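Local coordinates for protein L-amino acid deaminase (Proteus vulgaris, PDB 5HXW) that probably catalyses the FAD-dependent oxidative deamination of L-amino acids as a membrane-bound bacterial flavoenzyme, at residues A[256-261]-A[303-308]; A[312-317]-A[396-401]; A[52-57]-A[198-203]; A[25-30]-A[69-74]. All coordinates share one frame; numbering follows the deposited sequence.

Contact 1 (A[256-261]-A[303-308]). With FAD (flavin-adenine dinucleotide), chain G.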
# COMPACT_ATOMS: atom_id res chain seq x y z
N THR A 256 -2.63 -9.39 11.66
CA THR A 256 -3.30 -8.45 10.76
C THR A 256 -4.80 -8.72 10.72
O THR A 256 -5.24 -9.86 10.88
CB THR A 256 -2.77 -8.52 9.31
OG1 THR A 256 -3.04 -9.81 8.75
CG2 THR A 256 -1.27 -8.24 9.24
N LEU A 257 -5.57 -7.66 10.52
CA LEU A 257 -7.00 -7.78 10.28
C LEU A 257 -7.37 -7.13 8.95
O LEU A 257 -6.77 -6.12 8.59
CB LEU A 257 -7.81 -7.18 11.44
CG LEU A 257 -7.84 -7.94 12.77
CD1 LEU A 257 -8.78 -7.25 13.75
CD2 LEU A 257 -8.27 -9.39 12.59
N PRO A 258 -8.34 -7.72 8.22
CA PRO A 258 -8.78 -7.13 6.95
C PRO A 258 -9.49 -5.79 7.11
O PRO A 258 -10.18 -5.55 8.10
CB PRO A 258 -9.74 -8.18 6.39
CG PRO A 258 -10.23 -8.92 7.58
CD PRO A 258 -9.04 -8.99 8.49
N ALA A 259 -9.28 -4.92 6.13
CA ALA A 259 -9.98 -3.64 6.02
C ALA A 259 -10.36 -3.41 4.56
O ALA A 259 -9.64 -3.82 3.65
CB ALA A 259 -9.11 -2.51 6.53
N TYR A 260 -11.50 -2.76 4.34
CA TYR A 260 -11.99 -2.48 2.99
C TYR A 260 -12.35 -1.01 2.81
O TYR A 260 -12.85 -0.36 3.73
CB TYR A 260 -13.20 -3.36 2.67
CG TYR A 260 -12.82 -4.77 2.30
CD1 TYR A 260 -12.68 -5.76 3.28
CD2 TYR A 260 -12.58 -5.12 0.97
CE1 TYR A 260 -12.33 -7.06 2.94
CE2 TYR A 260 -12.23 -6.42 0.62
CZ TYR A 260 -12.10 -7.38 1.61
OH TYR A 260 -11.76 -8.67 1.26
N GLN A 261 -12.08 -0.50 1.61
CA GLN A 261 -12.45 0.86 1.23
C GLN A 261 -12.80 0.93 -0.25
O GLN A 261 -12.04 0.46 -1.11
CB GLN A 261 -11.35 1.86 1.57
CG GLN A 261 -11.77 3.31 1.42
CD GLN A 261 -10.64 4.29 1.67
OE1 GLN A 261 -9.50 4.09 1.23
NE2 GLN A 261 -10.95 5.37 2.37
N PRO A 303 -14.32 -5.96 8.13
CA PRO A 303 -15.20 -7.13 8.26
C PRO A 303 -14.79 -8.01 9.43
O PRO A 303 -13.60 -8.11 9.76
CB PRO A 303 -15.01 -7.87 6.94
CG PRO A 303 -13.66 -7.47 6.45
CD PRO A 303 -13.40 -6.08 6.98
N VAL A 304 -15.78 -8.64 10.07
CA VAL A 304 -15.55 -9.59 11.15
C VAL A 304 -14.99 -10.88 10.56
O VAL A 304 -15.62 -11.48 9.69
CB VAL A 304 -16.85 -9.86 11.95
CG1 VAL A 304 -16.60 -10.85 13.09
CG2 VAL A 304 -17.42 -8.57 12.52
N VAL A 305 -13.80 -11.27 11.01
CA VAL A 305 -13.20 -12.57 10.68
C VAL A 305 -13.00 -13.40 11.96
O VAL A 305 -13.33 -12.94 13.05
CB VAL A 305 -11.88 -12.43 9.87
CG1 VAL A 305 -12.16 -11.96 8.45
CG2 VAL A 305 -10.88 -11.51 10.57
N LYS A 306 -12.47 -14.62 11.81
CA LYS A 306 -12.22 -15.50 12.96
C LYS A 306 -11.16 -14.90 13.90
O LYS A 306 -11.24 -15.05 15.12
CB LYS A 306 -11.85 -16.93 12.52
CG LYS A 306 -10.45 -17.12 11.94
CD LYS A 306 -10.24 -18.50 11.35
CE LYS A 306 -8.93 -18.53 10.58
NZ LYS A 306 -8.85 -19.66 9.61
N GLU A 307 -10.21 -14.19 13.30
CA GLU A 307 -9.11 -13.53 14.01
C GLU A 307 -9.57 -12.37 14.90
O GLU A 307 -8.87 -12.02 15.86
CB GLU A 307 -8.06 -13.02 13.02
CG GLU A 307 -7.17 -14.11 12.43
CD GLU A 307 -7.72 -14.77 11.16
OE1 GLU A 307 -8.80 -14.37 10.65
OE2 GLU A 307 -7.06 -15.70 10.67
N SER A 308 -10.74 -11.81 14.59
CA SER A 308 -11.34 -10.71 15.37
C SER A 308 -11.59 -11.12 16.82
O SER A 308 -11.43 -10.30 17.72
CB SER A 308 -12.66 -10.26 14.75
OG SER A 308 -12.55 -10.12 13.34
PA FAD G . -0.21 -6.26 -2.85
O1A FAD G . -1.61 -6.77 -2.60
O2A FAD G . -0.03 -5.11 -3.79
O5B FAD G . 0.70 -7.47 -3.35
C5B FAD G . 0.61 -8.76 -2.76
C4B FAD G . 0.62 -9.79 -3.87
O4B FAD G . 1.04 -11.05 -3.36
C3B FAD G . -0.77 -9.99 -4.45
O3B FAD G . -0.69 -9.69 -5.85
C2B FAD G . -1.10 -11.45 -4.19
O2B FAD G . -1.78 -12.07 -5.29
C1B FAD G . 0.27 -12.07 -3.99
N9A FAD G . 0.29 -13.29 -3.15
C8A FAD G . -0.23 -13.42 -1.91
N7A FAD G . -0.03 -14.66 -1.42
C5A FAD G . 0.64 -15.35 -2.36
C6A FAD G . 1.17 -16.73 -2.49
N6A FAD G . 1.02 -17.61 -1.48
N1A FAD G . 1.82 -17.06 -3.64
C2A FAD G . 1.98 -16.18 -4.65
N3A FAD G . 1.52 -14.91 -4.60
C4A FAD G . 0.86 -14.45 -3.50
N1 FAD G . -0.88 3.62 -0.39
C2 FAD G . -0.37 4.87 -0.56
O2 FAD G . 0.87 5.02 -0.43
N3 FAD G . -1.14 5.93 -0.87
C4 FAD G . -2.48 5.83 -1.02
O4 FAD G . -3.16 6.84 -1.31
C4X FAD G . -3.12 4.49 -0.85
N5 FAD G . -4.45 4.29 -0.98
C5X FAD G . -5.01 3.06 -0.81
C6 FAD G . -6.39 2.88 -0.96
C7 FAD G . -6.96 1.61 -0.80
C7M FAD G . -8.45 1.45 -0.96
C8 FAD G . -6.08 0.45 -0.46
C8M FAD G . -6.61 -0.95 -0.28
C9 FAD G . -4.72 0.63 -0.32
C9A FAD G . -4.14 1.89 -0.48
N10 FAD G . -2.74 2.07 -0.34
C10 FAD G . -2.20 3.37 -0.51
C1' FAD G . -1.87 0.94 0.02
C2' FAD G . -1.12 0.20 -1.06
O2' FAD G . -2.04 -0.23 -2.07
C3' FAD G . -0.51 -1.03 -0.40
O3' FAD G . 0.03 -0.73 0.91
C4' FAD G . 0.56 -1.69 -1.27
O4' FAD G . 0.03 -2.05 -2.56
C5' FAD G . 1.08 -2.93 -0.57
O5' FAD G . 1.80 -3.70 -1.51
P FAD G . 1.97 -5.28 -1.32
O1P FAD G . 2.84 -5.74 -2.45
O2P FAD G . 2.40 -5.54 0.10
O3P FAD G . 0.47 -5.86 -1.45
O HOH W 1 -11.06 -6.97 10.44
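Pro258 packs against Pro303 on neighbouring antiparallel strands, 257-266 and 293-303, in the large mixed sheet of this FAD-dependent oxidoreductase of the DAO family. Pro303 ends its strand, and the chain beyond it folds into a turn that stays against the first strand through apolar packing.

The two proline rings cross obliquely, CG of Pro258 lying 3.9 Å from CG of Pro303. The same Pro258 CG meets Val305 CG1 tip to tip at 3.7 Å. Tyr260 meets Pro303 from another direction: the two side chains cross at about a right angle, and the tyrosine ring presents an edge, CD1 lying 3.7 Å from Pro303 CG. Leu257 slides past Val305 and Glu307 in the opposite sense, and its CD2 methyl comes within 3.7 Å of Glu307 CB.

Polar links are indirect. A single water donates to both Pro258 O and Pro303 O, each at 2.9 Å, and so joins the two backbones; further along, Tyr260 pairs with Val301. The type I turn from Val305 to Ser308 is tied internally, Val305 N donating to Ser308 OG at 2.9 Å with an N-H...O angle of 152°. Glu307 OE2 forms a salt bridge with Arg244.

Strand 257-266 also lines ligand sites. Leu257, Ala259 and Gln261 belong to a cetyl-trimethyl-ammonium pocket, Leu257 thus serving both contacts. Gln261 sets CG anti to the backbone N (chi1 -170°) and runs on extended, with OE1 3.6 Å from the flavin methyl carbon C7M.

Contact 2 (A[312-317]-A[396-401]). With 16A (cetyl-trimethyl-ammonium), chain J.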
# COMPACT_ATOMS: atom_id res chain seq x y z
N GLY A 312 -8.63 -9.02 18.15
CA GLY A 312 -9.36 -7.81 17.79
C GLY A 312 -9.49 -6.80 18.91
O GLY A 312 -9.79 -5.62 18.66
N TYR A 313 -9.26 -7.25 20.15
CA TYR A 313 -9.25 -6.37 21.33
C TYR A 313 -8.10 -5.35 21.28
O TYR A 313 -8.22 -4.24 21.80
CB TYR A 313 -9.22 -7.18 22.64
CG TYR A 313 -7.88 -7.79 23.01
CD1 TYR A 313 -7.50 -9.06 22.54
CD2 TYR A 313 -6.99 -7.12 23.87
CE1 TYR A 313 -6.28 -9.62 22.88
CE2 TYR A 313 -5.76 -7.67 24.22
CZ TYR A 313 -5.41 -8.92 23.72
OH TYR A 313 -4.20 -9.47 24.07
N LYS A 314 -7.00 -5.76 20.64
CA LYS A 314 -5.82 -4.91 20.44
C LYS A 314 -6.08 -3.73 19.49
O LYS A 314 -5.31 -2.77 19.48
CB LYS A 314 -4.65 -5.75 19.92
CG LYS A 314 -4.07 -6.73 20.92
CD LYS A 314 -3.04 -7.62 20.26
CE LYS A 314 -2.46 -8.63 21.24
NZ LYS A 314 -1.49 -9.53 20.56
N TYR A 315 -7.16 -3.82 18.72
CA TYR A 315 -7.54 -2.81 17.73
C TYR A 315 -8.56 -1.80 18.27
O TYR A 315 -8.99 -0.91 17.54
CB TYR A 315 -8.09 -3.48 16.47
CG TYR A 315 -7.06 -4.21 15.63
CD1 TYR A 315 -6.56 -5.45 16.02
CD2 TYR A 315 -6.61 -3.66 14.42
CE1 TYR A 315 -5.63 -6.13 15.25
CE2 TYR A 315 -5.68 -4.33 13.64
CZ TYR A 315 -5.19 -5.56 14.06
OH TYR A 315 -4.27 -6.23 13.29
N LEU A 316 -8.94 -1.96 19.54
CA LEU A 316 -9.94 -1.10 20.18
C LEU A 316 -9.55 0.39 20.37
O LEU A 316 -10.43 1.25 20.24
CB LEU A 316 -10.45 -1.71 21.50
CG LEU A 316 -11.39 -2.92 21.43
CD1 LEU A 316 -11.47 -3.60 22.79
CD2 LEU A 316 -12.78 -2.55 20.94
N PRO A 317 -8.25 0.69 20.67
CA PRO A 317 -7.82 2.10 20.72
C PRO A 317 -7.89 2.88 19.40
O PRO A 317 -7.74 4.11 19.40
CB PRO A 317 -6.36 2.00 21.19
CG PRO A 317 -6.30 0.74 21.96
CD PRO A 317 -7.19 -0.19 21.18
N ILE A 396 -4.06 -4.63 8.17
CA ILE A 396 -3.43 -3.65 9.04
C ILE A 396 -3.12 -4.26 10.41
O ILE A 396 -3.95 -4.98 10.98
CB ILE A 396 -4.31 -2.36 9.16
CG1 ILE A 396 -4.60 -1.73 7.77
CG2 ILE A 396 -3.73 -1.33 10.11
CD1 ILE A 396 -3.39 -1.30 6.96
N ALA A 397 -1.92 -3.98 10.92
CA ALA A 397 -1.47 -4.37 12.26
C ALA A 397 -2.10 -3.47 13.34
O ALA A 397 -2.53 -2.36 13.02
CB ALA A 397 0.05 -4.32 12.32
N PRO A 398 -2.15 -3.93 14.62
CA PRO A 398 -2.78 -3.16 15.72
C PRO A 398 -2.37 -1.68 15.87
O PRO A 398 -3.23 -0.85 16.20
CB PRO A 398 -2.37 -3.94 16.97
CG PRO A 398 -2.26 -5.34 16.50
CD PRO A 398 -1.74 -5.27 15.09
N ASP A 399 -1.10 -1.36 15.63
CA ASP A 399 -0.61 0.02 15.77
C ASP A 399 -0.57 0.81 14.46
O ASP A 399 -0.04 1.93 14.41
CB ASP A 399 0.76 0.06 16.49
CG ASP A 399 1.85 -0.73 15.76
OD1 ASP A 399 1.69 -1.13 14.59
OD2 ASP A 399 2.91 -0.94 16.39
N GLU A 400 -1.14 0.21 13.40
CA GLU A 400 -1.28 0.81 12.06
C GLU A 400 0.05 1.02 11.31
O GLU A 400 0.10 1.70 10.27
CB GLU A 400 -2.11 2.11 12.14
CG GLU A 400 -3.07 2.33 10.98
CD GLU A 400 -3.84 3.64 11.08
OE1 GLU A 400 -4.22 4.04 12.21
OE2 GLU A 400 -4.06 4.27 10.03
N ASN A 401 1.12 0.42 11.82
CA ASN A 401 2.46 0.52 11.23
C ASN A 401 2.88 -0.76 10.49
O ASN A 401 2.38 -1.84 10.82
CB ASN A 401 3.48 0.88 12.32
CG ASN A 401 3.32 2.30 12.84
OD1 ASN A 401 2.63 3.12 12.24
ND2 ASN A 401 3.95 2.58 13.97
C1 16A J . -13.38 -5.29 17.88
C2 16A J . -12.75 -5.59 16.54
C3 16A J . -11.94 -4.41 16.04
C4 16A J . -11.45 -4.64 14.62
C5 16A J . -11.14 -3.32 13.92
C6 16A J . -10.00 -3.50 12.92
C7 16A J . -9.52 -2.16 12.39
C8 16A J . -9.01 -2.30 10.96
C9 16A J . -7.84 -1.35 10.72
C10 16A J . -8.22 -0.27 9.70
C11 16A J . -7.62 1.08 10.06
C12 16A J . -6.42 1.40 9.17
C13 16A J . -6.65 2.68 8.37
C14 16A J . -5.63 2.80 7.24
C15 16A J . -6.28 3.30 5.96
C16 16A J . -5.30 4.16 5.15
N1 16A J . -5.45 4.16 3.67
C17 16A J . -4.50 5.13 3.12
C18 16A J . -5.12 2.86 3.07
C19 16A J . -6.80 4.57 3.24
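Tyr315 reaches across to the backbone of Ile396, its hydroxyl donating to Ile396 O at 2.6 Å. The bond lies in the carbonyl plane, on a lone pair, with a C=O...O angle of 139°. Pro398 comes over one face of the same ring: its CA stands 3.9 Å from the ring centroid and 17° off the normal, a CH-pi contact, while Pro398 CG touches CE1 of Tyr315 at 3.7 Å. The phenol is thereby fixed at its hydroxyl and covered on a face. Beside the ring runs the alkyl chain of cetyl-trimethyl-ammonium, whose C6 lies 3.7 Å from Tyr315 CD2. Gly312, Ile396 and Glu400 meet the same chain, making the contact part of that ligand's pocket wall.

Outside this shell, Tyr315 CG starts anti to the carbonyl carbon, beside the backbone N. A type I turn from Ala397 to Glu400 presents Pro398, on which Phe454 packs. Asp399 OD1 accepts from Asn401 N in an Asx turn, 40° above the carboxylate plane, and also forms a salt bridge with Arg453.

In the fold, the contact joins the coil after helix 308-311 to the connection between strands 386-396 and 403-406, where Ile396 pairs with Leu257 of strand 257-266.

Contact 3 (A[52-57]-A[198-203])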
# COMPACT_ATOMS: atom_id res chain seq x y z
N THR A 52 11.46 -4.64 -3.68
CA THR A 52 12.45 -5.46 -2.95
C THR A 52 13.31 -6.28 -3.93
O THR A 52 14.52 -6.37 -3.75
CB THR A 52 11.78 -6.38 -1.89
OG1 THR A 52 10.94 -5.59 -1.04
CG2 THR A 52 12.81 -7.10 -1.03
N ALA A 53 12.66 -6.84 -4.95
CA ALA A 53 13.34 -7.55 -6.04
C ALA A 53 14.38 -6.67 -6.73
O ALA A 53 15.52 -7.12 -6.95
CB ALA A 53 12.32 -8.06 -7.04
N ILE A 54 14.00 -5.43 -7.04
CA ILE A 54 14.86 -4.47 -7.73
C ILE A 54 16.09 -4.16 -6.86
O ILE A 54 17.23 -4.25 -7.34
CB ILE A 54 14.07 -3.19 -8.12
CG1 ILE A 54 13.10 -3.51 -9.27
CG2 ILE A 54 15.00 -2.04 -8.52
CD1 ILE A 54 11.89 -2.59 -9.36
N ASN A 55 15.84 -3.84 -5.59
CA ASN A 55 16.89 -3.55 -4.61
C ASN A 55 17.92 -4.68 -4.46
O ASN A 55 19.12 -4.42 -4.32
CB ASN A 55 16.25 -3.22 -3.27
CG ASN A 55 17.20 -2.47 -2.35
OD1 ASN A 55 18.04 -3.07 -1.67
ND2 ASN A 55 17.07 -1.15 -2.32
N LEU A 56 17.43 -5.92 -4.51
CA LEU A 56 18.27 -7.11 -4.41
C LEU A 56 19.16 -7.31 -5.64
O LEU A 56 20.34 -7.67 -5.50
CB LEU A 56 17.42 -8.36 -4.13
CG LEU A 56 16.78 -8.49 -2.74
CD1 LEU A 56 15.65 -9.52 -2.76
CD2 LEU A 56 17.79 -8.83 -1.65
N VAL A 57 18.60 -7.08 -6.83
CA VAL A 57 19.32 -7.16 -8.11
C VAL A 57 20.47 -6.14 -8.17
O VAL A 57 21.58 -6.48 -8.60
CB VAL A 57 18.35 -7.03 -9.33
CG1 VAL A 57 19.10 -6.79 -10.64
CG2 VAL A 57 17.50 -8.28 -9.46
N LYS A 198 11.62 -6.54 -14.69
CA LYS A 198 11.86 -7.53 -15.75
C LYS A 198 13.06 -7.19 -16.65
O LYS A 198 13.84 -8.08 -17.01
CB LYS A 198 10.60 -7.71 -16.60
CG LYS A 198 9.50 -8.52 -15.92
CD LYS A 198 8.24 -8.58 -16.77
CE LYS A 198 8.37 -9.56 -17.92
NZ LYS A 198 7.42 -9.24 -19.02
N LYS A 199 13.21 -5.91 -16.99
CA LYS A 199 14.36 -5.42 -17.78
C LYS A 199 15.70 -5.57 -17.05
O LYS A 199 16.75 -5.67 -17.69
CB LYS A 199 14.14 -3.96 -18.21
CG LYS A 199 13.20 -3.80 -19.40
CD LYS A 199 13.36 -2.45 -20.09
CE LYS A 199 12.51 -1.35 -19.48
NZ LYS A 199 11.06 -1.49 -19.79
N MET A 200 15.65 -5.58 -15.71
CA MET A 200 16.84 -5.81 -14.86
C MET A 200 17.21 -7.28 -14.70
O MET A 200 18.29 -7.60 -14.18
CB MET A 200 16.63 -5.19 -13.48
CG MET A 200 16.84 -3.69 -13.42
SD MET A 200 16.39 -3.08 -11.79
CE MET A 200 17.94 -3.25 -10.92
N GLY A 201 16.32 -8.17 -15.12
CA GLY A 201 16.54 -9.61 -15.01
C GLY A 201 15.73 -10.29 -13.92
O GLY A 201 15.97 -11.46 -13.61
N VAL A 202 14.79 -9.55 -13.33
CA VAL A 202 13.82 -10.10 -12.38
C VAL A 202 12.85 -10.99 -13.16
O VAL A 202 12.26 -10.55 -14.15
CB VAL A 202 13.03 -9.00 -11.61
CG1 VAL A 202 11.91 -9.60 -10.78
CG2 VAL A 202 13.96 -8.15 -10.74
N ARG A 203 12.73 -12.23 -12.71
CA ARG A 203 11.80 -13.18 -13.30
C ARG A 203 10.53 -13.27 -12.46
O ARG A 203 10.59 -13.53 -11.26
CB ARG A 203 12.46 -14.55 -13.47
CG ARG A 203 13.62 -14.54 -14.46
CD ARG A 203 14.16 -15.93 -14.71
NE ARG A 203 14.88 -16.46 -13.55
CZ ARG A 203 15.41 -17.67 -13.47
NH1 ARG A 203 15.31 -18.52 -14.49
NH2 ARG A 203 16.04 -18.04 -12.36
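Ala53 and Val57, one turn apart on helix 47-58, stand opposite Val202 and Met200, with CA atoms 6.9 Å apart for Ala53 and Val202 and 7.3 Å apart for Val57 and Met200. Gly201, between the two partners, has a positive phi of 105° and closes the preceding helix in a Schellman motif; at its backbone angles a CB would collide with the carbonyl oxygen of Met200, which glycine avoids, and the chain turns there so that Met200 and Val202 both point at the helix.

Val57 divides its branches between them. With CG1 anti to the backbone N (chi1 167°), that methyl meets Met200 CE at 3.7 Å, whereas CG2 packs on Val202 CG2 at 3.8 Å. The thioether of Met200 crosses Ile54 at about a right angle, SD lying 3.7 Å from Ile54 CG2, and its methyl CE, turned aside by a bend at chi3, also approaches Ile54 O. Val202 CG2 completes the set against Ala53 CB at 4.0 Å.

This is the packing of a Rossmann-type FAD-binding domain. Helix 47-58 is the connection of the beta-alpha-beta crossover from strand 40-43 to 63-66, and segment 198-203 runs from helix 189-199 into strand 203-205. Val63 of strand 63-66, which lies between 203-205 and 40-43, touches both Ala53 and Val202. Elsewhere on helix 47-58, Thr52, Asn55 and Leu56 pack against helix 422-438, while Ile54 reaches Tyr196 and Ala197 of helix 189-199.

Contact 4 (A[25-30]-A[69-74]). With FAD (flavin-adenine dinucleotide), chain G.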
# COMPACT_ATOMS: atom_id res chain seq x y z
N GLY A 25 -4.45 -1.94 -17.72
CA GLY A 25 -2.99 -2.13 -17.79
C GLY A 25 -2.55 -3.47 -17.22
O GLY A 25 -2.95 -3.85 -16.12
N PHE A 26 -1.70 -4.16 -17.99
CA PHE A 26 -1.31 -5.54 -17.71
C PHE A 26 0.17 -5.76 -18.03
O PHE A 26 0.67 -5.27 -19.05
CB PHE A 26 -2.19 -6.50 -18.53
CG PHE A 26 -1.82 -7.95 -18.39
CD1 PHE A 26 -2.23 -8.68 -17.27
CD2 PHE A 26 -1.09 -8.60 -19.39
CE1 PHE A 26 -1.90 -10.03 -17.15
CE2 PHE A 26 -0.76 -9.95 -19.27
CZ PHE A 26 -1.16 -10.66 -18.15
N VAL A 27 0.85 -6.50 -17.16
CA VAL A 27 2.22 -6.95 -17.40
C VAL A 27 2.24 -8.47 -17.50
O VAL A 27 1.79 -9.17 -16.59
CB VAL A 27 3.21 -6.46 -16.31
CG1 VAL A 27 4.64 -6.86 -16.65
CG2 VAL A 27 3.14 -4.95 -16.15
N GLU A 28 2.74 -8.97 -18.63
CA GLU A 28 2.91 -10.40 -18.85
C GLU A 28 4.08 -10.94 -18.02
O GLU A 28 5.12 -10.28 -17.90
CB GLU A 28 3.10 -10.71 -20.35
CG GLU A 28 3.09 -12.19 -20.73
CD GLU A 28 1.84 -12.93 -20.25
OE1 GLU A 28 0.77 -12.76 -20.88
OE2 GLU A 28 1.94 -13.68 -19.25
N GLY A 29 3.88 -12.11 -17.43
CA GLY A 29 4.92 -12.79 -16.66
C GLY A 29 6.01 -13.42 -17.51
O GLY A 29 5.90 -13.46 -18.75
N THR A 30 7.06 -13.89 -16.84
CA THR A 30 8.17 -14.63 -17.45
C THR A 30 7.66 -15.98 -17.97
O THR A 30 7.00 -16.73 -17.24
CB THR A 30 9.33 -14.83 -16.43
OG1 THR A 30 9.65 -13.58 -15.81
CG2 THR A 30 10.58 -15.38 -17.11
N GLY A 69 -1.76 -14.71 -8.89
CA GLY A 69 -2.64 -14.15 -9.90
C GLY A 69 -1.85 -13.44 -10.98
O GLY A 69 -0.85 -13.97 -11.48
N ASN A 70 -2.32 -12.25 -11.36
CA ASN A 70 -1.60 -11.39 -12.29
C ASN A 70 -0.78 -10.37 -11.52
O ASN A 70 -1.11 -10.03 -10.38
CB ASN A 70 -2.57 -10.68 -13.24
CG ASN A 70 -3.37 -11.65 -14.09
OD1 ASN A 70 -2.81 -12.56 -14.71
ND2 ASN A 70 -4.68 -11.46 -14.12
N ILE A 71 0.30 -9.89 -12.15
CA ILE A 71 1.14 -8.82 -11.61
C ILE A 71 0.28 -7.61 -11.20
O ILE A 71 -0.52 -7.12 -11.99
CB ILE A 71 2.26 -8.40 -12.61
CG1 ILE A 71 3.32 -9.50 -12.71
CG2 ILE A 71 2.92 -7.09 -12.19
CD1 ILE A 71 4.13 -9.50 -13.99
N ALA A 72 0.44 -7.20 -9.94
CA ALA A 72 -0.27 -6.06 -9.33
C ALA A 72 -1.80 -6.15 -9.41
O ALA A 72 -2.48 -5.14 -9.59
CB ALA A 72 0.25 -4.73 -9.89
N GLY A 73 -2.32 -7.36 -9.26
CA GLY A 73 -3.76 -7.60 -9.37
C GLY A 73 -4.59 -7.19 -8.16
O GLY A 73 -5.82 -7.08 -8.27
N GLU A 74 -3.94 -6.96 -7.03
CA GLU A 74 -4.64 -6.63 -5.78
C GLU A 74 -4.38 -5.16 -5.35
O GLU A 74 -4.56 -4.25 -6.17
CB GLU A 74 -4.35 -7.68 -4.69
CG GLU A 74 -4.72 -9.11 -5.11
CD GLU A 74 -4.74 -10.12 -3.97
OE1 GLU A 74 -3.91 -10.03 -3.04
OE2 GLU A 74 -5.60 -11.03 -4.01
PA FAD G . -0.21 -6.26 -2.85
O1A FAD G . -1.61 -6.77 -2.60
O2A FAD G . -0.03 -5.11 -3.79
O5B FAD G . 0.70 -7.47 -3.35
C5B FAD G . 0.61 -8.76 -2.76
C4B FAD G . 0.62 -9.79 -3.87
O4B FAD G . 1.04 -11.05 -3.36
C3B FAD G . -0.77 -9.99 -4.45
O3B FAD G . -0.69 -9.69 -5.85
C2B FAD G . -1.10 -11.45 -4.19
O2B FAD G . -1.78 -12.07 -5.29
C1B FAD G . 0.27 -12.07 -3.99
N9A FAD G . 0.29 -13.29 -3.15
C8A FAD G . -0.23 -13.42 -1.91
N7A FAD G . -0.03 -14.66 -1.42
C5A FAD G . 0.64 -15.35 -2.36
C6A FAD G . 1.17 -16.73 -2.49
N6A FAD G . 1.02 -17.61 -1.48
N1A FAD G . 1.82 -17.06 -3.64
C2A FAD G . 1.98 -16.18 -4.65
N3A FAD G . 1.52 -14.91 -4.60
C4A FAD G . 0.86 -14.45 -3.50
N1 FAD G . -0.88 3.62 -0.39
C2 FAD G . -0.37 4.87 -0.56
O2 FAD G . 0.87 5.02 -0.43
N3 FAD G . -1.14 5.93 -0.87
C4 FAD G . -2.48 5.83 -1.02
O4 FAD G . -3.16 6.84 -1.31
C4X FAD G . -3.12 4.49 -0.85
N5 FAD G . -4.45 4.29 -0.98
C5X FAD G . -5.01 3.06 -0.81
C6 FAD G . -6.39 2.88 -0.96
C7 FAD G . -6.96 1.61 -0.80
C7M FAD G . -8.45 1.45 -0.96
C8 FAD G . -6.08 0.45 -0.46
C8M FAD G . -6.61 -0.95 -0.28
C9 FAD G . -4.72 0.63 -0.32
C9A FAD G . -4.14 1.89 -0.48
N10 FAD G . -2.74 2.07 -0.34
C10 FAD G . -2.20 3.37 -0.51
C1' FAD G . -1.87 0.94 0.02
C2' FAD G . -1.12 0.20 -1.06
O2' FAD G . -2.04 -0.23 -2.07
C3' FAD G . -0.51 -1.03 -0.40
O3' FAD G . 0.03 -0.73 0.91
C4' FAD G . 0.56 -1.69 -1.27
O4' FAD G . 0.03 -2.05 -2.56
C5' FAD G . 1.08 -2.93 -0.57
O5' FAD G . 1.80 -3.70 -1.51
P FAD G . 1.97 -5.28 -1.32
O1P FAD G . 2.84 -5.74 -2.45
O2P FAD G . 2.40 -5.54 0.10
O3P FAD G . 0.47 -5.86 -1.45
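Ile71 carries the apolar part of this contact, its terminal CD1 set against Val27. That methyl lies 3.8 Å from Val27 CG1 and 3.5 Å from Val27 O, and it extends to Gly29 CA at 4.3 Å. Helix 189-199 adjoins both residues: Val27 packs on Phe191 and Glu195, Ile71 on Ala194.

Polar against aromatic, Phe26 meets Asn70 nearer the surface. Phe26 CG is anti to the backbone N (chi1 177°), and the ring turns its edge to the amide, CE1 lying 3.6 Å from Asn70 OD1. The ring and amide planes stand 83° apart. Asn70 OD1 also takes a weak hydrogen bond from Gln207.

Backbone structure shapes the second segment, in the loop after strand 63-66 of the Rossmann-type FAD-binding domain, as a type II turn from Asn70 to Gly73. Beyond it Glu74 OE1 lies 3.4 Å from ribose carbon C2B of FAD, and Glu74 OE2 forms a salt bridge with the FAD-binding Lys68.

Chemically, loop 25-30 is joined to the turn that leads to the FAD-contacting Glu74 by shape and by one ring edge directed at a carbonyl oxygen, an approach consistent with weak electrostatic attraction, instead of by directional bonds between the two segments.

Overall arrangement
Contacts 2 and 3 are the more buried pair, while contacts 1 and 4 are partly buried and contact 4 includes exposed residues. Contacts 1 and 2 adjoin, Leu257 pairing with Ile396 across strands 257-266 and 386-396, and both border bound detergent. Contacts 3 and 4 share the surroundings of helix 189-199 and strand 203-205; Lys198 NZ bonds Glu28 O between them, and their segments alternate along the chain. Contact 3 is wholly aliphatic and thioether packing, whereas contact 2 adds a tyrosine bond, contact 1 a bridging water and contact 4 a ring edge. Contacts 1 and 4 approach different portions of FAD, the flavin ring and the adenosine ribose.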